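Local structure of beta-mannosidase (Trichoderma harzianum, 4CVU) at residues 231-243 / 522-534. The protein probably hydrolyses terminal, non-reducing beta-D-mannose residues in beta-mannosides, as a fungal beta-mannosidase of glycoside hydrolase family 2. Numbering follows the deposited sequence.
With MAN (alpha-D-mannopyranose), chain E; NAG (2-acetamido-2-deoxy-beta-D-glucopyranose), chain B; NAG (2-acetamido-2-deoxy-beta-D-glucopyranose), chain C.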
ATOM      1  N   THR A 231      -4.425  26.387  37.103  1.00 46.93           N
ATOM      2  CA  THR A 231      -5.363  27.394  37.632  1.00 46.22           C
ATOM      3  C   THR A 231      -6.806  26.891  37.557  1.00 45.93           C
ATOM      4  O   THR A 231      -7.297  26.560  36.476  1.00 46.38           O
ATOM      5  CB  THR A 231      -5.227  28.708  36.846  1.00 47.30           C
ATOM      6  OG1 THR A 231      -3.896  29.250  37.013  1.00 46.02           O
ATOM      7  CG2 THR A 231      -6.249  29.740  37.323  1.00 49.50           C
ATOM      8  N   ASP A 232      -7.466  26.813  38.714  1.00 44.41           N
ATOM      9  CA  ASP A 232      -8.868  26.400  38.808  1.00 43.34           C
ATOM     10  C   ASP A 232      -9.707  27.662  38.908  1.00 42.98           C
ATOM     11  O   ASP A 232      -9.588  28.409  39.901  1.00 44.11           O
ATOM     12  CB  ASP A 232      -9.066  25.490  40.023  1.00 42.50           C
ATOM     13  CG  ASP A 232     -10.512  24.945  40.146  1.00 44.76           C
ATOM     14  OD1 ASP A 232     -11.469  25.545  39.581  1.00 41.57           O
ATOM     15  OD2 ASP A 232     -10.684  23.917  40.868  1.00 44.58           O
ATOM     16  N   ILE A 233     -10.523  27.916  37.882  1.00 41.67           N
ATOM     17  CA  ILE A 233     -11.543  28.974  37.910  1.00 41.78           C
ATOM     18  C   ILE A 233     -12.885  28.279  37.992  1.00 42.18           C
ATOM     19  O   ILE A 233     -13.185  27.364  37.154  1.00 40.61           O
ATOM     20  CB  ILE A 233     -11.538  29.857  36.658  1.00 42.32           C
ATOM     21  CG1 ILE A 233     -10.135  30.450  36.369  1.00 42.46           C
ATOM     22  CG2 ILE A 233     -12.555  30.974  36.798  1.00 43.40           C
ATOM     23  CD1 ILE A 233      -9.591  31.349  37.456  1.00 44.15           C
ATOM     24  N   ASP A 234     -13.665  28.649  38.996  1.00 41.00           N
ATOM     25  CA  ASP A 234     -14.980  28.044  39.228  1.00 42.22           C
ATOM     26  C   ASP A 234     -15.983  29.191  39.268  1.00 44.22           C
ATOM     27  O   ASP A 234     -15.974  30.001  40.206  1.00 44.25           O
ATOM     28  CB  ASP A 234     -14.995  27.253  40.535  1.00 41.91           C
ATOM     29  CG  ASP A 234     -16.179  26.294  40.645  1.00 42.96           C
ATOM     30  OD1 ASP A 234     -16.864  25.975  39.624  1.00 43.11           O
ATOM     31  OD2 ASP A 234     -16.428  25.840  41.767  1.00 43.78           O
ATOM     32  N   ILE A 235     -16.767  29.306  38.204  1.00 41.36           N
ATOM     33  CA  ILE A 235     -17.822  30.287  38.127  1.00 44.55           C
ATOM     34  C   ILE A 235     -19.141  29.559  38.328  1.00 44.83           C
ATOM     35  O   ILE A 235     -19.496  28.660  37.550  1.00 44.91           O
ATOM     36  CB  ILE A 235     -17.822  31.023  36.799  1.00 43.98           C
ATOM     37  CG1 ILE A 235     -16.486  31.756  36.624  1.00 45.23           C
ATOM     38  CG2 ILE A 235     -18.956  32.013  36.788  1.00 45.28           C
ATOM     39  CD1 ILE A 235     -16.326  32.428  35.290  1.00 47.53           C
ATOM     40  N   PHE A 236     -19.830  29.916  39.400  1.00 43.20           N
ATOM     41  CA  PHE A 236     -21.081  29.260  39.782  1.00 43.90           C
ATOM     42  C   PHE A 236     -22.065  30.293  40.348  1.00 45.19           C
ATOM     43  O   PHE A 236     -21.693  31.441  40.583  1.00 44.96           O
ATOM     44  CB  PHE A 236     -20.825  28.146  40.802  1.00 43.16           C
ATOM     45  CG  PHE A 236     -20.045  28.580  42.004  1.00 45.98           C
ATOM     46  CD1 PHE A 236     -18.660  28.753  41.941  1.00 46.13           C
ATOM     47  CD2 PHE A 236     -20.690  28.822  43.207  1.00 46.36           C
ATOM     48  CE1 PHE A 236     -17.951  29.152  43.040  1.00 47.16           C
ATOM     49  CE2 PHE A 236     -19.984  29.236  44.317  1.00 47.25           C
ATOM     50  CZ  PHE A 236     -18.612  29.410  44.230  1.00 48.41           C
ATOM     51  N   ARG A 237     -23.316  29.878  40.529  1.00 45.47           N
ATOM     52  CA  ARG A 237     -24.313  30.727  41.166  1.00 47.90           C
ATOM     53  C   ARG A 237     -24.123  30.614  42.663  1.00 49.03           C
ATOM     54  O   ARG A 237     -23.790  29.544  43.196  1.00 47.75           O
ATOM     55  CB  ARG A 237     -25.735  30.289  40.780  1.00 47.88           C
ATOM     56  CG  ARG A 237     -26.104  30.473  39.302  1.00 46.69           C
ATOM     57  CD  ARG A 237     -26.497  31.903  38.990  1.00 47.58           C
ATOM     58  NE  ARG A 237     -26.884  32.108  37.598  1.00 46.71           N
ATOM     59  CZ  ARG A 237     -27.422  33.231  37.111  1.00 48.16           C
ATOM     60  NH1 ARG A 237     -27.662  34.268  37.910  1.00 49.81           N
ATOM     61  NH2 ARG A 237     -27.737  33.326  35.823  1.00 46.93           N
ATOM     62  N   LYS A 238     -24.351  31.712  43.361  1.00 51.19           N
ATOM     63  CA  LYS A 238     -24.178  31.695  44.791  1.00 51.73           C
ATOM     64  C   LYS A 238     -25.120  30.646  45.414  1.00 49.84           C
ATOM     65  O   LYS A 238     -26.288  30.542  45.051  1.00 50.01           O
ATOM     66  CB  LYS A 238     -24.430  33.082  45.367  1.00 57.42           C
ATOM     67  CG  LYS A 238     -23.893  33.239  46.770  1.00 60.09           C
ATOM     68  CD  LYS A 238     -23.550  34.685  47.101  1.00 65.81           C
ATOM     69  CE  LYS A 238     -22.987  34.779  48.517  1.00 68.93           C
ATOM     70  NZ  LYS A 238     -21.825  33.839  48.688  1.00 70.14           N
ATOM     71  N   GLY A 239     -24.589  29.850  46.328  1.00 49.28           N
ATOM     72  CA  GLY A 239     -25.348  28.762  46.965  1.00 50.26           C
ATOM     73  C   GLY A 239     -25.370  27.443  46.178  1.00 49.39           C
ATOM     74  O   GLY A 239     -25.956  26.471  46.631  1.00 47.73           O
ATOM     75  N   GLN A 240     -24.758  27.422  44.996  1.00 47.72           N
ATOM     76  CA  GLN A 240     -24.817  26.243  44.106  1.00 47.38           C
ATOM     77  C   GLN A 240     -23.989  25.097  44.654  1.00 47.34           C
ATOM     78  O   GLN A 240     -22.855  25.286  45.093  1.00 47.32           O
ATOM     79  CB  GLN A 240     -24.353  26.599  42.678  1.00 46.91           C
ATOM     80  CG  GLN A 240     -24.323  25.433  41.674  1.00 45.54           C
ATOM     81  CD  GLN A 240     -24.010  25.877  40.248  1.00 47.03           C
ATOM     82  OE1 GLN A 240     -23.772  27.059  39.959  1.00 44.99           O
ATOM     83  NE2 GLN A 240     -24.034  24.901  39.316  1.00 46.37           N
ATOM     84  N   PHE A 241     -24.533  23.899  44.564  1.00 48.54           N
ATOM     85  CA  PHE A 241     -23.783  22.690  44.831  1.00 48.81           C
ATOM     86  C   PHE A 241     -23.860  21.670  43.681  1.00 46.61           C
ATOM     87  O   PHE A 241     -24.775  21.709  42.882  1.00 49.11           O
ATOM     88  CB  PHE A 241     -24.277  22.048  46.123  1.00 52.17           C
ATOM     89  CG  PHE A 241     -23.507  20.816  46.506  1.00 53.29           C
ATOM     90  CD1 PHE A 241     -22.203  20.912  46.953  1.00 54.88           C
ATOM     91  CD2 PHE A 241     -24.059  19.567  46.347  1.00 54.11           C
ATOM     92  CE1 PHE A 241     -21.495  19.779  47.293  1.00 55.85           C
ATOM     93  CE2 PHE A 241     -23.348  18.438  46.672  1.00 55.36           C
ATOM     94  CZ  PHE A 241     -22.070  18.546  47.155  1.00 53.66           C
ATOM     95  N   ASN A 242     -22.921  20.753  43.623  1.00 44.41           N
ATOM     96  CA  ASN A 242     -22.910  19.749  42.582  1.00 43.12           C
ATOM     97  C   ASN A 242     -24.173  18.907  42.564  1.00 42.47           C
ATOM     98  O   ASN A 242     -24.639  18.472  43.590  1.00 41.80           O
ATOM     99  CB  ASN A 242     -21.691  18.853  42.765  1.00 42.92           C
ATOM    100  CG  ASN A 242     -20.430  19.641  43.063  1.00 44.28           C
ATOM    101  OD1 ASN A 242     -20.266  20.199  44.136  1.00 44.20           O
ATOM    102  ND2 ASN A 242     -19.544  19.674  42.127  1.00 42.34           N
ATOM    103  N   ASN A 243     -24.711  18.680  41.375  1.00 42.37           N
ATOM    104  CA  ASN A 243     -25.827  17.764  41.180  1.00 40.87           C
ATOM    105  C   ASN A 243     -27.212  18.308  41.586  1.00 40.49           C
ATOM    106  O   ASN A 243     -28.192  17.615  41.524  1.00 41.28           O
ATOM    107  CB  ASN A 243     -25.539  16.417  41.858  1.00 40.59           C
ATOM    108  CG  ASN A 243     -24.470  15.607  41.131  1.00 43.17           C
ATOM    109  OD1 ASN A 243     -24.805  14.743  40.356  1.00 46.28           O
ATOM    110  ND2 ASN A 243     -23.223  15.906  41.341  1.00 39.43           N
ATOM    111  N   PHE A 522     -15.577  11.742  44.399  1.00 39.46           N
ATOM    112  CA  PHE A 522     -16.592  12.813  44.523  1.00 40.53           C
ATOM    113  C   PHE A 522     -16.128  13.912  45.475  1.00 40.60           C
ATOM    114  O   PHE A 522     -16.389  15.088  45.242  1.00 39.86           O
ATOM    115  CB  PHE A 522     -17.962  12.297  44.991  1.00 40.73           C
ATOM    116  CG  PHE A 522     -19.031  13.373  45.060  1.00 41.10           C
ATOM    117  CD1 PHE A 522     -19.316  14.150  43.947  1.00 42.31           C
ATOM    118  CD2 PHE A 522     -19.759  13.593  46.229  1.00 42.06           C
ATOM    119  CE1 PHE A 522     -20.306  15.126  43.970  1.00 42.13           C
ATOM    120  CE2 PHE A 522     -20.749  14.571  46.273  1.00 42.60           C
ATOM    121  CZ  PHE A 522     -21.018  15.347  45.144  1.00 42.97           C
ATOM    122  N   ASN A 523     -15.475  13.523  46.577  1.00 41.88           N
ATOM    123  CA  ASN A 523     -14.891  14.527  47.484  1.00 42.73           C
ATOM    124  C   ASN A 523     -13.852  15.379  46.807  1.00 41.04           C
ATOM    125  O   ASN A 523     -13.873  16.567  46.955  1.00 40.47           O
ATOM    126  CB  ASN A 523     -14.318  13.906  48.762  1.00 42.93           C
ATOM    127  CG  ASN A 523     -15.334  13.898  49.861  1.00 44.58           C
ATOM    128  OD1 ASN A 523     -15.695  14.970  50.350  1.00 46.51           O
ATOM    129  ND2 ASN A 523     -15.841  12.720  50.233  1.00 45.07           N
ATOM    130  N   VAL A 524     -12.981  14.765  46.011  1.00 42.28           N
ATOM    131  CA  VAL A 524     -11.962  15.537  45.264  1.00 41.50           C
ATOM    132  C   VAL A 524     -12.593  16.528  44.278  1.00 43.03           C
ATOM    133  O   VAL A 524     -12.188  17.698  44.210  1.00 46.87           O
ATOM    134  CB  VAL A 524     -10.978  14.636  44.509  1.00 41.52           C
ATOM    135  CG1 VAL A 524     -10.085  15.454  43.580  1.00 40.80           C
ATOM    136  CG2 VAL A 524     -10.104  13.858  45.470  1.00 42.40           C
ATOM    137  N   LEU A 525     -13.596  16.101  43.523  1.00 43.57           N
ATOM    138  CA  LEU A 525     -14.285  17.023  42.598  1.00 42.89           C
ATOM    139  C   LEU A 525     -14.994  18.170  43.344  1.00 42.47           C
ATOM    140  O   LEU A 525     -14.901  19.346  42.941  1.00 41.06           O
ATOM    141  CB  LEU A 525     -15.331  16.292  41.772  1.00 42.63           C
ATOM    142  CG  LEU A 525     -16.235  17.179  40.905  1.00 42.55           C
ATOM    143  CD1 LEU A 525     -15.422  18.046  39.955  1.00 43.35           C
ATOM    144  CD2 LEU A 525     -17.187  16.306  40.110  1.00 46.24           C
ATOM    145  N   ALA A 526     -15.761  17.790  44.366  1.00 41.55           N
ATOM    146  CA  ALA A 526     -16.474  18.763  45.188  1.00 44.77           C
ATOM    147  C   ALA A 526     -15.535  19.778  45.878  1.00 43.98           C
ATOM    148  O   ALA A 526     -15.880  20.957  46.004  1.00 43.53           O
ATOM    149  CB  ALA A 526     -17.368  18.078  46.219  1.00 43.93           C
ATOM    150  N   ALA A 527     -14.357  19.331  46.262  1.00 44.63           N
ATOM    151  CA  ALA A 527     -13.354  20.227  46.802  1.00 46.43           C
ATOM    152  C   ALA A 527     -12.913  21.285  45.793  1.00 47.83           C
ATOM    153  O   ALA A 527     -12.513  22.380  46.174  1.00 49.83           O
ATOM    154  CB  ALA A 527     -12.159  19.434  47.270  1.00 47.06           C
ATOM    155  N   ASN A 528     -12.971  20.958  44.503  1.00 48.05           N
ATOM    156  CA  ASN A 528     -12.407  21.828  43.443  1.00 46.35           C
ATOM    157  C   ASN A 528     -13.399  22.400  42.437  1.00 45.30           C
ATOM    158  O   ASN A 528     -13.001  23.112  41.503  1.00 47.27           O
ATOM    159  CB  ASN A 528     -11.279  21.065  42.737  1.00 45.88           C
ATOM    160  CG  ASN A 528     -10.050  20.919  43.630  1.00 44.35           C
ATOM    161  OD1 ASN A 528      -9.270  21.853  43.782  1.00 42.87           O
ATOM    162  ND2 ASN A 528      -9.882  19.746  44.216  1.00 44.47           N
ATOM    163  N   SER A 529     -14.683  22.126  42.642  1.00 44.15           N
ATOM    164  CA  SER A 529     -15.737  22.611  41.743  1.00 43.98           C
ATOM    165  C   SER A 529     -17.099  22.607  42.428  1.00 43.41           C
ATOM    166  O   SER A 529     -17.487  21.586  43.004  1.00 43.84           O
ATOM    167  CB  SER A 529     -15.819  21.705  40.479  1.00 42.74           C
ATOM    168  OG  SER A 529     -16.679  22.275  39.510  1.00 41.33           O
ATOM    169  N   HIS A 530     -17.811  23.736  42.365  1.00 44.35           N
ATOM    170  CA  HIS A 530     -19.221  23.826  42.817  1.00 46.04           C
ATOM    171  C   HIS A 530     -20.192  23.705  41.620  1.00 45.96           C
ATOM    172  O   HIS A 530     -21.391  23.528  41.818  1.00 47.38           O
ATOM    173  CB  HIS A 530     -19.510  25.162  43.551  1.00 47.93           C
ATOM    174  CG  HIS A 530     -18.740  25.349  44.823  1.00 48.40           C
ATOM    175  ND1 HIS A 530     -19.023  24.651  45.978  1.00 50.86           N
ATOM    176  CD2 HIS A 530     -17.705  26.172  45.125  1.00 51.31           C
ATOM    177  CE1 HIS A 530     -18.181  25.022  46.930  1.00 51.16           C
ATOM    178  NE2 HIS A 530     -17.374  25.945  46.439  1.00 50.73           N
ATOM    179  N   SER A 531     -19.643  23.791  40.402  1.00 43.03           N
ATOM    180  CA  SER A 531     -20.424  23.979  39.193  1.00 43.32           C
ATOM    181  C   SER A 531     -20.680  22.682  38.379  1.00 41.71           C
ATOM    182  O   SER A 531     -21.667  22.591  37.647  1.00 42.07           O
ATOM    183  CB  SER A 531     -19.725  25.023  38.309  1.00 43.91           C
ATOM    184  OG  SER A 531     -18.425  24.623  37.954  1.00 42.53           O
ATOM    185  N   ILE A 532     -19.811  21.684  38.529  1.00 40.13           N
ATOM    186  CA  ILE A 532     -19.865  20.501  37.665  1.00 38.94           C
ATOM    187  C   ILE A 532     -20.406  19.280  38.401  1.00 38.61           C
ATOM    188  O   ILE A 532     -19.804  18.839  39.378  1.00 39.24           O
ATOM    189  CB  ILE A 532     -18.492  20.157  37.105  1.00 37.78           C
ATOM    190  CG1 ILE A 532     -17.932  21.350  36.303  1.00 37.50           C
ATOM    191  CG2 ILE A 532     -18.589  18.901  36.236  1.00 38.32           C
ATOM    192  CD1 ILE A 532     -18.817  21.851  35.188  1.00 36.83           C
ATOM    193  N   SER A 533     -21.518  18.733  37.900  1.00 37.78           N
ATOM    194  CA  SER A 533     -22.162  17.552  38.504  1.00 38.66           C
ATOM    195  C   SER A 533     -21.399  16.249  38.212  1.00 38.81           C
ATOM    196  O   SER A 533     -20.529  16.201  37.340  1.00 38.20           O
ATOM    197  CB  SER A 533     -23.586  17.393  37.990  1.00 39.09           C
ATOM    198  OG  SER A 533     -24.347  18.540  38.204  1.00 39.83           O
ATOM    199  N   TYR A 534     -21.768  15.187  38.919  1.00 38.30           N
ATOM    200  CA  TYR A 534     -20.972  13.989  38.944  1.00 38.60           C
ATOM    201  C   TYR A 534     -21.827  12.772  38.949  1.00 39.68           C
ATOM    202  O   TYR A 534     -22.959  12.766  39.459  1.00 41.02           O
ATOM    203  CB  TYR A 534     -20.064  13.943  40.193  1.00 39.61           C
ATOM    204  CG  TYR A 534     -19.130  12.739  40.263  1.00 37.75           C
ATOM    205  CD1 TYR A 534     -18.002  12.662  39.454  1.00 37.27           C
ATOM    206  CD2 TYR A 534     -19.369  11.697  41.156  1.00 38.48           C
ATOM    207  CE1 TYR A 534     -17.152  11.572  39.501  1.00 37.67           C
ATOM    208  CE2 TYR A 534     -18.511  10.599  41.234  1.00 38.31           C
ATOM    209  CZ  TYR A 534     -17.403  10.539  40.396  1.00 37.84           C
ATOM    210  OH  TYR A 534     -16.552   9.463  40.438  1.00 37.83           O
TER
HETATM  211  C1  MAN E   4     -12.935  16.427  54.333  1.00 45.57           C
HETATM  212  C2  MAN E   4     -13.546  15.072  54.651  1.00 47.05           C
HETATM  213  C3  MAN E   4     -14.655  14.713  53.642  1.00 45.25           C
HETATM  214  C4  MAN E   4     -15.701  15.831  53.688  1.00 45.02           C
HETATM  215  C5  MAN E   4     -15.000  17.146  53.333  1.00 43.86           C
HETATM  216  C6  MAN E   4     -15.925  18.348  53.348  1.00 44.55           C
HETATM  217  O2  MAN E   4     -14.109  15.215  55.973  1.00 44.83           O
HETATM  218  O3  MAN E   4     -15.280  13.474  53.992  1.00 44.04           O
HETATM  219  O4  MAN E   4     -16.826  15.501  52.846  1.00 48.14           O
HETATM  220  O5  MAN E   4     -13.956  17.430  54.272  1.00 44.75           O
HETATM  221  O6  MAN E   4     -15.169  19.532  53.051  1.00 46.40           O
HETATM  222  C1  NAG B   1     -12.481  28.175  45.919  1.00 44.25           C
HETATM  223  C2  NAG B   1     -13.307  27.881  47.169  1.00 47.11           C
HETATM  224  C3  NAG B   1     -12.428  27.230  48.217  1.00 45.11           C
HETATM  225  C4  NAG B   1     -11.785  25.953  47.642  1.00 45.28           C
HETATM  226  C5  NAG B   1     -11.087  26.290  46.326  1.00 44.71           C
HETATM  227  C6  NAG B   1     -10.543  25.094  45.548  1.00 43.59           C
HETATM  228  C7  NAG B   1     -15.191  29.392  47.577  1.00 49.87           C
HETATM  229  C8  NAG B   1     -15.639  30.728  48.099  1.00 51.11           C
HETATM  230  N2  NAG B   1     -13.894  29.129  47.647  1.00 49.57           N
HETATM  231  O3  NAG B   1     -13.238  26.918  49.323  1.00 47.49           O
HETATM  232  O4  NAG B   1     -10.829  25.438  48.547  1.00 43.94           O
HETATM  233  O5  NAG B   1     -11.961  26.955  45.451  1.00 44.15           O
HETATM  234  O6  NAG B   1      -9.770  25.606  44.474  1.00 42.67           O
HETATM  235  O7  NAG B   1     -16.023  28.609  47.125  1.00 51.90           O
HETATM  236  C1  NAG C   2     -10.976  24.043  48.835  1.00 44.30           C
HETATM  237  C2  NAG C   2      -9.661  23.415  49.306  1.00 43.48           C
HETATM  238  C3  NAG C   2      -9.871  21.941  49.576  1.00 43.26           C
HETATM  239  C4  NAG C   2     -11.059  21.718  50.480  1.00 44.04           C
HETATM  240  C5  NAG C   2     -12.284  22.472  49.956  1.00 44.61           C
HETATM  241  C6  NAG C   2     -13.496  22.328  50.884  1.00 43.00           C
HETATM  242  C7  NAG C   2      -7.818  24.702  48.343  1.00 47.05           C
HETATM  243  C8  NAG C   2      -6.771  24.834  47.278  1.00 46.86           C
HETATM  244  N2  NAG C   2      -8.601  23.628  48.346  1.00 45.57           N
HETATM  245  O3  NAG C   2      -8.751  21.408  50.237  1.00 46.17           O
HETATM  246  O4  NAG C   2     -11.433  20.352  50.497  1.00 45.51           O
HETATM  247  O5  NAG C   2     -11.991  23.832  49.778  1.00 41.72           O
HETATM  248  O6  NAG C   2     -13.098  22.614  52.227  1.00 44.87           O
HETATM  249  O7  NAG C   2      -7.897  25.595  49.188  1.00 48.49           O
HETATM  250  O   HOH W   1     -23.045  24.838  36.461  1.00 38.30           O
HETATM  251  O   HOH W   2     -18.558  21.764  45.876  1.00 45.43           O
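Strand 231-237 runs past residues 528-531 of the chain leaving helix 506-528, and after the type II turn from Arg237 to Gln240 the backbone comes back past His530 to Asn243, whose CA lies 4.5 Å from CA of Ser533. Asp234 makes one polar grip. Its carboxylate spans two consecutive residues: OD2 takes the backbone N of His530 at 2.6 Å on its syn lone pair, and OD1 accepts the hydroxyl OG of Ser531 at 2.7 Å. Asn476 ND2 also bonds to OD1, so three donors hold the group, two of them on OD1. Next along the strand, Phe236 packs against His530: CB of His530 stands over the ring face, 3.9 Å from its centroid, while the imidazole, tilted 46° to the phenyl plane, brings CD2 over the rim. NE2 then reaches O7 of the glycan's NAG (chain B) in a weak bond. Asn242 makes another grip. Its CG, beside the backbone N and anti to the carbonyl carbon (chi1 -45°), brings ND2 between two backbone carbonyls, Ser529 O and Ile532 O, each bonded at 2.9 Å from above its carbonyl plane. Both oxygens lie near the amide plane of Asn242, which fixes its rotation; a water lies within bonding distance of OD1 and Ala526 O. Gln240, extended, bonds back through OE1 to Arg237 N across the turn, and a second water lies between its NE2 and Ser531 O. Farther out, CZ of Phe241 meets CZ of Phe522 at 3.9 Å. The contact thus joins an outermost strand of the antiparallel sheet of an immunoglobulin-like domain, paired with strand 252-261, to a helix-to-strand connection of the (beta/alpha)8 barrel, the catalytic domain in family 2 enzymes, where helix 458-475 and strand 481-485 pack against Leu525.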